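Local coordinates for protein ubiquitin-conjugating enzyme E2 U (Homo sapiens, PDB 1YRV) that catalyses the covalent attachment of ubiquitin to other proteins, its core domain receiving ubiquitin from an E1 enzyme as a cysteine thioester, at residues K41-A45 against E56-E60; V66-L70 against Y159-R164; P87-F91 against T104-C108; F96-V100 against L135-V139; C108-L112 against A130-M134. All blocks are in the same frame, centred on the assembly; numbering follows the deposited sequence.

How the contacts relate
All five contacts belong to the E2 (UBC) core domain. Contact 1 is the hairpin 43-47/54-60 at one end of the antiparallel sheet; helix 124-135 covers its apolar face, and its ion pair lies outside with water. Contact 5 uses the same helix, now packing hydrophobically against the short helix that follows C108. Contact 3 works at the other outermost strand, 88-91, and shares C108 with contact 5. Contact 4 is the most buried, yet polar: hydrogen bonds of an imidazole and a side-chain amide join two loops. Contact 2, farthest from the chain centre, is aromatic and aliphatic, and touches contact 4 through W67 and Y159.

Contact 1: residues K41-A45 against E56-E60; sequences KGITA and EVEIE
K41 swings across the open end of the hairpin to meet E60, and the two side chains cross at about a right angle. With CG anti to the backbone N (chi1 168°), the lysine bends twice further out and brings NZ to 3.5 Å from E60 OE1, a long salt bridge. One water knits the pair together, accepting from K41 NZ at 3.0 Å and donating to E60 OE1 at 2.7 Å; a second makes a weaker link from NZ to OE2. The glutamate runs out straight beyond CG and lays its carboxylate beside G42, OE1 lying 3.4 Å from G42 CA. A beta carbon there would sit tight against that oxygen and, at a phi of 82°, would be jammed against the carbonyl O of K41 as well.

Beyond this end the side chains alternate. I43 and I59 lie side by side and point the same way, I43 CG1 to I59 CG2 being 3.9 Å, and A45 CB meets V57 CG1 on the same face. T44 and E58 take the other face. Their backbones exchange two hydrogen bonds, and E60 N adds a nearly straight one (175°) to G42 O. The chemistry divides cleanly: I43 and I59 pack the hairpin on helix 124-135, while the charges of K41 and E60, well separated and bridged by water, are probably partly screened by solvent.

Contact 2: residues V66-L70 against Y159-R164; sequences VWQGL and YRTILR
Y159 turns the edge of its ring toward the face of W67 in an offset edge-to-face pair. The ring of Y159 and the six-membered ring of W67 have centroids 5.6 Å apart, with their planes at 69°. Placing CG of Y159 anti to the backbone N (chi1 -178°) carries the phenol off the helix to this spot, where its OH also makes a weak hydrogen bond to F96 O.

A CH-pi contact is the second kind: L163 CD1 sits over one face of the indole, 3.9 Å from the centroid of the five-membered ring of W67.

The remainder is van der Waals packing. L163 CD1 also presses on L70 CD1 at 3.5 Å, a tight fit between side chains crossing at about a right angle. At the other end V66 CG1 comes within 3.2 Å of Y159 CD2, and the methylenes of R160 pass the carbonyl of V66, R160 CG lying 3.4 Å from V66 O.

The loop keeps its own shape through a type II turn, W67 to L70, closed by L70 N to W67 O at 2.8 Å. An alanine replacing W67 would probably deprive L163 and Y159 of the surface they share and open a gap between loop and helix. With no hydrogen bond between the two segments, helix 156-166 is held to this loop by dispersion, CH-pi and ring-ring contacts, so the fit depends on shape and not on bond direction.

Contact 3: residues P87-F91 against T104-C108; sequences PVVKF and TGQPC
The phenyl ring of F91 meets G105 at its edge: G105 O lies in the ring plane, 3.6 Å from F91 CD2. P107 CD also approaches that edge, near the plane and at 4.4 Å from the same CD2. Neither face of the ring is used by the loop 104-108; the side chain packs instead among F72, L74, V100 and L135.

The same G105 O takes a backbone hydrogen bond from the strand. F91 N donates to it at 2.7 Å, fairly straight at 160°, though the donor is tilted 34° from the carbonyl plane. G105 reaches this position with a positive phi, and a side chain there would press on the carbonyl of F91.

The pyrrolidine ring of P107 crosses V89 at about a right angle, P107 CG being 3.9 Å from V89 CG1. Its CD also lies 3.3 Å from V89 O, a carbonyl that the CG of Q106 approaches as well. K90 stretches out over the loop and bends only at its last torsion (chi4 -55°), which carries NZ alongside T104 CG2 and near the end of the Q106 side chain.

On its other side strand 88-91 pairs with strand 71-77 through V88 and K90. The loop runs across it at roughly a right angle, so it borrows one N-H without adding a strand. One short backbone hydrogen bond and the packing of P107 on V89 are likely to help set the path of the chain leading to C108, the predicted thioester cysteine.

Contact 4: residues F96-V100 against L135-V139; sequences FHPNV and LSNPV
H97, P98 and N99 form the HPN motif of the E2 family, here fastened to the loop that follows helix 124-135. The tight part is the imidazole. H97 NE2 donates to L135 O at 2.9 Å, and H97 ND1 accepts from N99 N at the same distance, 2.9 Å; both partners lie in the ring plane. This pins the rotation of the ring and puts its proton on NE2. L135 CD2 covers one face, 4.1 Å from H97 NE2, while P138 CG approaches H97 CE1 to 3.6 Å. The two prolines then meet obliquely, P98 CB to P138 CB being 3.9 Å, with helix 146-153 packed against P98.

Toward exposed V139 the packing thins and the hold is by polar bonds, one of them weak, N99 ND2 to V139 O at 3.3 Å. The side chains of N99 and C108, the predicted thioester cysteine, come closest at their CB atoms, about 4 Å apart, with the amide turned to V139; in related E2 enzymes this asparagine is thought to steady the oxyanion or the surrounding loop. The stronger of the two amide bonds is at the oxygen: V139 N donates to a lone pair of N99 OD1 at 2.8 Å, in the carbonyl plane.

Contact 5: residues C108-L112 against A130-M134; sequences CIDFL and ALQVM
M134 N donates to A130 O at 2.9 Å, the helical bond that sets the side chains of these two residues one turn apart, both against F111. Everything between the segments is apolar. The phenyl of F111 takes the crowded position between the backbone N and carbonyl carbon (chi1 76°), which turns it toward helix 124-135. Its far rim touches three residues there: F111 CE2 is 3.8 Å from A130 CB, L131 CD1 stands 4.1 Å from F111 CZ, and M134 CE comes in at the ring edge, near the plane. The sulfur follows at the edge too, M134 SD lying 5.1 Å from the F111 centroid, a Met-aromatic contact. Y122 stacks on the same ring.

I109 reaches the same sulfur beside the ring, its CG2 touching M134 SD at 3.7 Å. A serine in place of F111 would probably leave Y122 without its stacking partner, strip the ring edge from M134 CE and open a gap beside A130 and L131.

I109 is also the N-cap of the short helix 110-113, which begins two residues after C108. The arrangement belongs to the UBC fold, in which the turn after the predicted thioester cysteine rests on helix 124-135, which also packs on the sheet.

Contact 1: residues K41-A45 against E56-E60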
# COMPACT_ATOMS: atom_id res chain seq x y z
N LYS A 41 -1.09 15.24 -1.68
CA LYS A 41 -2.32 15.38 -0.92
C LYS A 41 -2.90 13.99 -0.71
O LYS A 41 -2.96 13.19 -1.64
CB LYS A 41 -3.28 16.25 -1.72
CG LYS A 41 -4.72 16.27 -1.20
CD LYS A 41 -5.72 16.23 -2.36
CE LYS A 41 -7.18 16.34 -1.88
NZ LYS A 41 -7.57 15.35 -0.81
N GLY A 42 -3.33 13.71 0.51
CA GLY A 42 -3.94 12.42 0.81
C GLY A 42 -3.00 11.26 1.08
O GLY A 42 -3.45 10.12 1.18
N ILE A 43 -1.71 11.54 1.22
CA ILE A 43 -0.72 10.51 1.45
C ILE A 43 0.31 10.91 2.50
O ILE A 43 0.95 11.95 2.41
CB ILE A 43 -0.01 10.19 0.14
CG1 ILE A 43 -0.89 9.25 -0.68
CG2 ILE A 43 1.35 9.59 0.41
CD1 ILE A 43 -0.80 9.50 -2.12
N THR A 44 0.45 10.05 3.51
CA THR A 44 1.38 10.29 4.60
C THR A 44 2.17 9.02 4.79
O THR A 44 1.61 7.92 4.76
CB THR A 44 0.64 10.58 5.89
OG1 THR A 44 -0.39 11.54 5.61
CG2 THR A 44 1.58 11.14 6.93
N ALA A 45 3.48 9.17 4.97
CA ALA A 45 4.35 8.01 5.16
C ALA A 45 5.48 8.43 6.07
O ALA A 45 6.10 9.46 5.86
CB ALA A 45 4.88 7.53 3.83
N GLU A 56 5.12 3.47 8.24
CA GLU A 56 3.73 3.54 8.61
C GLU A 56 3.07 4.50 7.64
O GLU A 56 3.45 5.67 7.53
CB GLU A 56 3.59 4.01 10.04
CG GLU A 56 3.78 2.90 11.04
CD GLU A 56 3.57 3.38 12.47
OE1 GLU A 56 3.77 2.58 13.41
OE2 GLU A 56 3.21 4.57 12.65
N VAL A 57 2.08 3.99 6.92
CA VAL A 57 1.43 4.82 5.94
C VAL A 57 -0.09 4.87 6.01
O VAL A 57 -0.75 3.92 6.42
CB VAL A 57 1.83 4.40 4.50
CG1 VAL A 57 3.28 3.99 4.45
CG2 VAL A 57 0.93 3.30 3.99
N GLU A 58 -0.61 6.01 5.57
CA GLU A 58 -2.04 6.30 5.48
C GLU A 58 -2.34 6.88 4.10
O GLU A 58 -1.76 7.91 3.71
CB GLU A 58 -2.45 7.28 6.57
CG GLU A 58 -2.62 6.61 7.92
CD GLU A 58 -3.48 7.42 8.91
OE1 GLU A 58 -4.45 8.10 8.46
OE2 GLU A 58 -3.20 7.35 10.13
N ILE A 59 -3.22 6.21 3.37
CA ILE A 59 -3.58 6.66 2.05
C ILE A 59 -5.08 6.90 1.96
O ILE A 59 -5.86 6.01 2.25
CB ILE A 59 -3.20 5.63 0.98
CG1 ILE A 59 -1.73 5.24 1.12
CG2 ILE A 59 -3.39 6.24 -0.40
CD1 ILE A 59 -1.33 4.09 0.20
N GLU A 60 -5.48 8.12 1.61
CA GLU A 60 -6.90 8.43 1.51
C GLU A 60 -7.54 7.74 0.31
O GLU A 60 -6.89 7.52 -0.73
CB GLU A 60 -7.12 9.94 1.43
CG GLU A 60 -6.79 10.68 2.72
CD GLU A 60 -6.99 12.20 2.62
OE1 GLU A 60 -7.22 12.70 1.48
OE2 GLU A 60 -6.89 12.90 3.67
O HOH W 1 -7.03 12.47 -1.22
O HOH W 2 -6.40 15.78 2.43

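Contact 2: residues V66-L70 against Y159-R164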
# COMPACT_ATOMS: atom_id res chain seq x y z
N VAL A 66 -15.50 3.91 -4.23
CA VAL A 66 -16.20 3.38 -3.09
C VAL A 66 -15.57 3.79 -1.75
O VAL A 66 -16.29 3.96 -0.75
CB VAL A 66 -16.25 1.87 -3.15
CG1 VAL A 66 -17.17 1.36 -2.08
CG2 VAL A 66 -16.71 1.43 -4.52
N TRP A 67 -14.26 3.99 -1.74
CA TRP A 67 -13.55 4.37 -0.52
C TRP A 67 -13.40 5.86 -0.33
O TRP A 67 -12.53 6.29 0.44
CB TRP A 67 -12.17 3.73 -0.47
CG TRP A 67 -12.22 2.26 -0.26
CD1 TRP A 67 -12.07 1.57 0.92
CD2 TRP A 67 -12.52 1.30 -1.26
NE1 TRP A 67 -12.26 0.23 0.70
CE2 TRP A 67 -12.53 0.04 -0.63
CE3 TRP A 67 -12.78 1.38 -2.64
CZ2 TRP A 67 -12.80 -1.13 -1.32
CZ3 TRP A 67 -13.05 0.20 -3.33
CH2 TRP A 67 -13.05 -1.04 -2.66
N GLN A 68 -14.22 6.65 -1.01
CA GLN A 68 -14.14 8.10 -0.86
C GLN A 68 -14.40 8.48 0.59
O GLN A 68 -15.43 8.13 1.15
CB GLN A 68 -15.14 8.79 -1.78
CG GLN A 68 -14.58 9.09 -3.17
CD GLN A 68 -15.07 10.42 -3.72
OE1 GLN A 68 -16.23 10.56 -4.10
NE2 GLN A 68 -14.18 11.40 -3.75
N GLY A 69 -13.45 9.18 1.19
CA GLY A 69 -13.61 9.59 2.57
C GLY A 69 -12.97 8.61 3.54
O GLY A 69 -12.86 8.87 4.74
N LEU A 70 -12.54 7.46 3.02
CA LEU A 70 -11.90 6.45 3.85
C LEU A 70 -10.37 6.58 3.81
O LEU A 70 -9.81 7.34 3.01
CB LEU A 70 -12.36 5.07 3.38
CG LEU A 70 -13.83 4.85 3.74
CD1 LEU A 70 -14.47 3.72 2.93
CD2 LEU A 70 -13.90 4.55 5.21
N TYR A 159 -22.31 -1.86 0.40
CA TYR A 159 -20.89 -2.11 0.57
C TYR A 159 -20.29 -0.99 1.43
O TYR A 159 -19.65 -1.26 2.45
CB TYR A 159 -20.19 -2.14 -0.80
CG TYR A 159 -18.72 -2.45 -0.70
CD1 TYR A 159 -18.27 -3.76 -0.57
CD2 TYR A 159 -17.79 -1.42 -0.59
CE1 TYR A 159 -16.92 -4.03 -0.33
CE2 TYR A 159 -16.46 -1.67 -0.35
CZ TYR A 159 -16.03 -2.97 -0.21
OH TYR A 159 -14.71 -3.21 0.08
N ARG A 160 -20.50 0.26 1.02
CA ARG A 160 -20.00 1.39 1.78
C ARG A 160 -20.46 1.37 3.21
O ARG A 160 -19.69 1.62 4.14
CB ARG A 160 -20.44 2.72 1.15
CG ARG A 160 -19.50 3.28 0.07
CD ARG A 160 -19.63 4.82 -0.00
NE ARG A 160 -21.04 5.21 0.04
CZ ARG A 160 -21.92 4.94 -0.92
NH1 ARG A 160 -21.52 4.29 -2.01
NH2 ARG A 160 -23.20 5.28 -0.78
N THR A 161 -21.74 1.08 3.40
CA THR A 161 -22.31 1.05 4.74
C THR A 161 -21.50 0.13 5.62
O THR A 161 -21.24 0.43 6.79
CB THR A 161 -23.76 0.58 4.72
OG1 THR A 161 -24.59 1.61 4.18
CG2 THR A 161 -24.23 0.23 6.12
N ILE A 162 -21.12 -1.01 5.05
CA ILE A 162 -20.34 -2.00 5.76
C ILE A 162 -18.96 -1.45 6.09
O ILE A 162 -18.46 -1.62 7.21
CB ILE A 162 -20.22 -3.30 4.93
CG1 ILE A 162 -21.62 -3.90 4.75
CG2 ILE A 162 -19.30 -4.30 5.61
CD1 ILE A 162 -21.66 -5.19 3.96
N LEU A 163 -18.34 -0.78 5.13
CA LEU A 163 -17.04 -0.18 5.37
C LEU A 163 -17.12 0.74 6.59
O LEU A 163 -16.34 0.60 7.52
CB LEU A 163 -16.58 0.62 4.15
CG LEU A 163 -16.25 -0.24 2.94
CD1 LEU A 163 -15.66 0.65 1.86
CD2 LEU A 163 -15.26 -1.34 3.33
N ARG A 164 -18.07 1.68 6.57
CA ARG A 164 -18.26 2.63 7.68
C ARG A 164 -18.39 1.87 8.99
O ARG A 164 -17.83 2.25 10.02
CB ARG A 164 -19.53 3.47 7.48
CG ARG A 164 -19.80 3.97 6.05
CD ARG A 164 -18.98 5.20 5.67
NE ARG A 164 -19.33 5.67 4.32
CZ ARG A 164 -18.80 6.73 3.72
NH1 ARG A 164 -17.89 7.47 4.35
NH2 ARG A 164 -19.19 7.07 2.49

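Contact 3: residues P87-F91 against T104-C108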
# COMPACT_ATOMS: atom_id res chain seq x y z
N PRO A 87 8.66 -4.04 -1.59
CA PRO A 87 8.52 -4.09 -0.13
C PRO A 87 7.35 -5.03 0.17
O PRO A 87 6.70 -5.53 -0.75
CB PRO A 87 8.22 -2.63 0.25
CG PRO A 87 7.50 -2.09 -0.97
CD PRO A 87 8.23 -2.75 -2.15
N VAL A 88 7.12 -5.32 1.44
CA VAL A 88 5.96 -6.14 1.78
C VAL A 88 4.96 -5.16 2.40
O VAL A 88 5.26 -4.47 3.38
CB VAL A 88 6.26 -7.20 2.84
CG1 VAL A 88 4.94 -7.85 3.28
CG2 VAL A 88 7.22 -8.27 2.30
N VAL A 89 3.76 -5.09 1.83
CA VAL A 89 2.74 -4.19 2.33
C VAL A 89 1.65 -5.01 3.04
O VAL A 89 1.19 -6.05 2.53
CB VAL A 89 2.10 -3.35 1.17
CG1 VAL A 89 0.90 -2.56 1.68
CG2 VAL A 89 3.13 -2.40 0.56
N LYS A 90 1.26 -4.53 4.21
CA LYS A 90 0.22 -5.17 4.96
C LYS A 90 -0.71 -4.16 5.58
O LYS A 90 -0.29 -3.06 5.97
CB LYS A 90 0.81 -6.03 6.06
CG LYS A 90 1.41 -7.31 5.55
CD LYS A 90 2.15 -8.04 6.66
CE LYS A 90 2.77 -9.33 6.13
NZ LYS A 90 1.72 -10.21 5.46
N PHE A 91 -1.98 -4.55 5.65
CA PHE A 91 -3.01 -3.72 6.25
C PHE A 91 -2.92 -3.94 7.75
O PHE A 91 -2.97 -5.06 8.21
CB PHE A 91 -4.38 -4.16 5.75
CG PHE A 91 -4.92 -3.26 4.71
CD1 PHE A 91 -5.61 -2.13 5.07
CD2 PHE A 91 -4.70 -3.52 3.37
CE1 PHE A 91 -6.07 -1.26 4.12
CE2 PHE A 91 -5.15 -2.65 2.39
CZ PHE A 91 -5.84 -1.52 2.77
N THR A 104 -4.21 -12.72 5.62
CA THR A 104 -2.88 -12.09 5.67
C THR A 104 -2.91 -10.57 5.80
O THR A 104 -1.89 -9.96 6.13
CB THR A 104 -2.09 -12.40 4.39
OG1 THR A 104 -2.24 -13.79 4.07
CG2 THR A 104 -0.61 -12.07 4.57
N GLY A 105 -4.05 -9.95 5.51
CA GLY A 105 -4.17 -8.50 5.57
C GLY A 105 -3.33 -7.88 4.47
O GLY A 105 -3.17 -6.67 4.39
N GLN A 106 -2.81 -8.74 3.61
CA GLN A 106 -1.98 -8.31 2.51
C GLN A 106 -2.78 -8.10 1.23
O GLN A 106 -3.55 -8.96 0.80
CB GLN A 106 -0.90 -9.35 2.30
CG GLN A 106 0.30 -8.86 1.55
CD GLN A 106 1.52 -9.75 1.79
OE1 GLN A 106 2.35 -9.95 0.91
NE2 GLN A 106 1.62 -10.28 3.00
N PRO A 107 -2.57 -6.96 0.59
CA PRO A 107 -3.25 -6.60 -0.66
C PRO A 107 -2.69 -7.31 -1.90
O PRO A 107 -1.50 -7.28 -2.10
CB PRO A 107 -3.05 -5.10 -0.73
CG PRO A 107 -1.70 -4.91 -0.10
CD PRO A 107 -1.73 -5.85 1.08
N CYS A 108 -3.54 -7.92 -2.72
CA CYS A 108 -3.10 -8.59 -3.93
C CYS A 108 -2.82 -7.55 -4.99
O CYS A 108 -3.74 -7.05 -5.66
CB CYS A 108 -4.17 -9.53 -4.45
SG CYS A 108 -4.64 -10.82 -3.30

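Contact 4: residues F96-V100 against L135-V139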
# COMPACT_ATOMS: atom_id res chain seq x y z
N PHE A 96 -12.38 -5.14 4.90
CA PHE A 96 -13.36 -5.91 4.13
C PHE A 96 -13.14 -5.39 2.71
O PHE A 96 -13.73 -4.40 2.29
CB PHE A 96 -14.78 -5.59 4.60
CG PHE A 96 -15.82 -6.47 3.97
CD1 PHE A 96 -16.86 -5.92 3.24
CD2 PHE A 96 -15.78 -7.84 4.16
CE1 PHE A 96 -17.87 -6.74 2.71
CE2 PHE A 96 -16.78 -8.67 3.63
CZ PHE A 96 -17.82 -8.12 2.91
N HIS A 97 -12.27 -6.07 1.97
CA HIS A 97 -11.88 -5.60 0.65
C HIS A 97 -11.71 -6.79 -0.28
O HIS A 97 -11.17 -7.81 0.10
CB HIS A 97 -10.57 -4.80 0.80
CG HIS A 97 -10.15 -4.08 -0.44
ND1 HIS A 97 -9.83 -4.75 -1.61
CD2 HIS A 97 -10.03 -2.76 -0.71
CE1 HIS A 97 -9.55 -3.86 -2.55
NE2 HIS A 97 -9.66 -2.65 -2.04
N PRO A 98 -12.19 -6.67 -1.51
CA PRO A 98 -12.10 -7.73 -2.52
C PRO A 98 -10.69 -8.26 -2.82
O PRO A 98 -10.53 -9.44 -3.13
CB PRO A 98 -12.74 -7.10 -3.75
CG PRO A 98 -13.67 -6.07 -3.17
CD PRO A 98 -12.84 -5.48 -2.08
N ASN A 99 -9.68 -7.41 -2.73
CA ASN A 99 -8.34 -7.86 -3.06
C ASN A 99 -7.37 -7.99 -1.90
O ASN A 99 -6.20 -8.31 -2.11
CB ASN A 99 -7.75 -6.94 -4.13
CG ASN A 99 -8.68 -6.78 -5.32
OD1 ASN A 99 -8.94 -5.67 -5.76
ND2 ASN A 99 -9.19 -7.89 -5.84
N VAL A 100 -7.84 -7.76 -0.68
CA VAL A 100 -6.97 -7.87 0.47
C VAL A 100 -7.19 -9.24 1.10
O VAL A 100 -8.31 -9.63 1.41
CB VAL A 100 -7.26 -6.77 1.50
CG1 VAL A 100 -6.32 -6.89 2.68
CG2 VAL A 100 -7.12 -5.41 0.84
N LEU A 135 -5.96 0.18 -4.74
CA LEU A 135 -6.81 -0.20 -3.62
C LEU A 135 -8.21 0.47 -3.68
O LEU A 135 -9.15 0.05 -2.98
CB LEU A 135 -6.11 0.11 -2.29
CG LEU A 135 -5.04 -0.93 -1.90
CD1 LEU A 135 -4.04 -0.33 -0.92
CD2 LEU A 135 -5.69 -2.19 -1.31
N SER A 136 -8.35 1.48 -4.53
CA SER A 136 -9.63 2.15 -4.69
C SER A 136 -10.38 1.62 -5.91
O SER A 136 -11.46 2.11 -6.24
CB SER A 136 -9.44 3.65 -4.84
OG SER A 136 -8.81 4.16 -3.70
N ASN A 137 -9.81 0.62 -6.58
CA ASN A 137 -10.41 0.04 -7.76
C ASN A 137 -10.13 -1.43 -7.81
O ASN A 137 -9.26 -1.89 -8.54
CB ASN A 137 -9.86 0.70 -9.02
CG ASN A 137 -10.18 2.17 -9.08
OD1 ASN A 137 -11.35 2.56 -9.08
ND2 ASN A 137 -9.15 3.01 -9.10
N PRO A 138 -10.87 -2.20 -7.01
CA PRO A 138 -10.74 -3.66 -6.94
C PRO A 138 -10.80 -4.39 -8.29
O PRO A 138 -11.43 -3.94 -9.26
CB PRO A 138 -11.89 -4.04 -6.01
CG PRO A 138 -11.95 -2.87 -5.08
CD PRO A 138 -11.85 -1.71 -6.03
N VAL A 139 -10.14 -5.54 -8.33
CA VAL A 139 -10.10 -6.39 -9.51
C VAL A 139 -11.14 -7.45 -9.22
O VAL A 139 -10.83 -8.52 -8.68
CB VAL A 139 -8.72 -7.08 -9.65
CG1 VAL A 139 -8.68 -7.96 -10.89
CG2 VAL A 139 -7.61 -6.04 -9.68

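Contact 5: residues C108-L112 against A130-M134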
# COMPACT_ATOMS: atom_id res chain seq x y z
N CYS A 108 -3.54 -7.92 -2.72
CA CYS A 108 -3.10 -8.59 -3.93
C CYS A 108 -2.82 -7.55 -4.99
O CYS A 108 -3.74 -7.05 -5.66
CB CYS A 108 -4.17 -9.53 -4.45
SG CYS A 108 -4.64 -10.82 -3.30
N ILE A 109 -1.55 -7.23 -5.15
CA ILE A 109 -1.12 -6.23 -6.10
C ILE A 109 -0.09 -6.90 -6.97
O ILE A 109 0.89 -7.43 -6.46
CB ILE A 109 -0.44 -5.05 -5.40
CG1 ILE A 109 -1.40 -4.40 -4.41
CG2 ILE A 109 0.08 -4.07 -6.43
CD1 ILE A 109 -2.70 -3.95 -5.04
N ASP A 110 -0.28 -6.85 -8.27
CA ASP A 110 0.69 -7.47 -9.17
C ASP A 110 2.17 -7.16 -8.98
O ASP A 110 2.97 -8.08 -8.79
CB ASP A 110 0.31 -7.19 -10.61
CG ASP A 110 -0.82 -8.03 -11.05
OD1 ASP A 110 -0.79 -8.52 -12.22
OD2 ASP A 110 -1.76 -8.20 -10.22
N PHE A 111 2.52 -5.88 -9.07
CA PHE A 111 3.90 -5.47 -8.94
C PHE A 111 4.49 -5.78 -7.58
O PHE A 111 5.68 -5.57 -7.35
CB PHE A 111 4.06 -3.99 -9.26
CG PHE A 111 3.58 -3.06 -8.18
CD1 PHE A 111 4.40 -2.74 -7.10
CD2 PHE A 111 2.34 -2.47 -8.28
CE1 PHE A 111 3.97 -1.81 -6.11
CE2 PHE A 111 1.88 -1.54 -7.31
CZ PHE A 111 2.71 -1.21 -6.22
N LEU A 112 3.65 -6.32 -6.71
CA LEU A 112 4.11 -6.66 -5.39
C LEU A 112 4.24 -8.15 -5.23
O LEU A 112 5.11 -8.63 -4.51
CB LEU A 112 3.14 -6.13 -4.34
CG LEU A 112 3.16 -4.63 -4.04
CD1 LEU A 112 2.27 -4.45 -2.84
CD2 LEU A 112 4.58 -4.10 -3.71
N ALA A 130 0.50 4.36 -6.67
CA ALA A 130 -0.11 3.18 -7.29
C ALA A 130 -1.07 2.50 -6.32
O ALA A 130 -2.20 2.14 -6.70
CB ALA A 130 0.97 2.16 -7.76
N LEU A 131 -0.65 2.33 -5.06
CA LEU A 131 -1.50 1.72 -4.03
C LEU A 131 -2.84 2.43 -3.93
O LEU A 131 -3.90 1.81 -3.91
CB LEU A 131 -0.80 1.78 -2.66
CG LEU A 131 -0.22 0.50 -2.02
CD1 LEU A 131 0.30 -0.43 -3.05
CD2 LEU A 131 0.88 0.90 -1.05
N GLN A 132 -2.78 3.75 -3.84
CA GLN A 132 -4.00 4.54 -3.75
C GLN A 132 -4.97 4.20 -4.86
O GLN A 132 -6.11 3.87 -4.59
CB GLN A 132 -3.65 6.02 -3.81
CG GLN A 132 -4.85 6.90 -3.70
CD GLN A 132 -4.49 8.38 -3.61
OE1 GLN A 132 -4.11 9.00 -4.60
NE2 GLN A 132 -4.58 8.94 -2.41
N VAL A 133 -4.53 4.24 -6.11
CA VAL A 133 -5.42 3.94 -7.21
C VAL A 133 -5.94 2.52 -7.23
O VAL A 133 -7.14 2.29 -7.40
CB VAL A 133 -4.77 4.22 -8.54
CG1 VAL A 133 -5.75 3.89 -9.67
CG2 VAL A 133 -4.33 5.68 -8.60
N MET A 134 -5.03 1.57 -7.07
CA MET A 134 -5.38 0.17 -7.10
C MET A 134 -6.30 -0.21 -5.96
O MET A 134 -7.32 -0.83 -6.18
CB MET A 134 -4.11 -0.69 -7.06
CG MET A 134 -3.06 -0.38 -8.16
SD MET A 134 -1.79 -1.72 -8.51
CE MET A 134 -0.81 -0.89 -9.93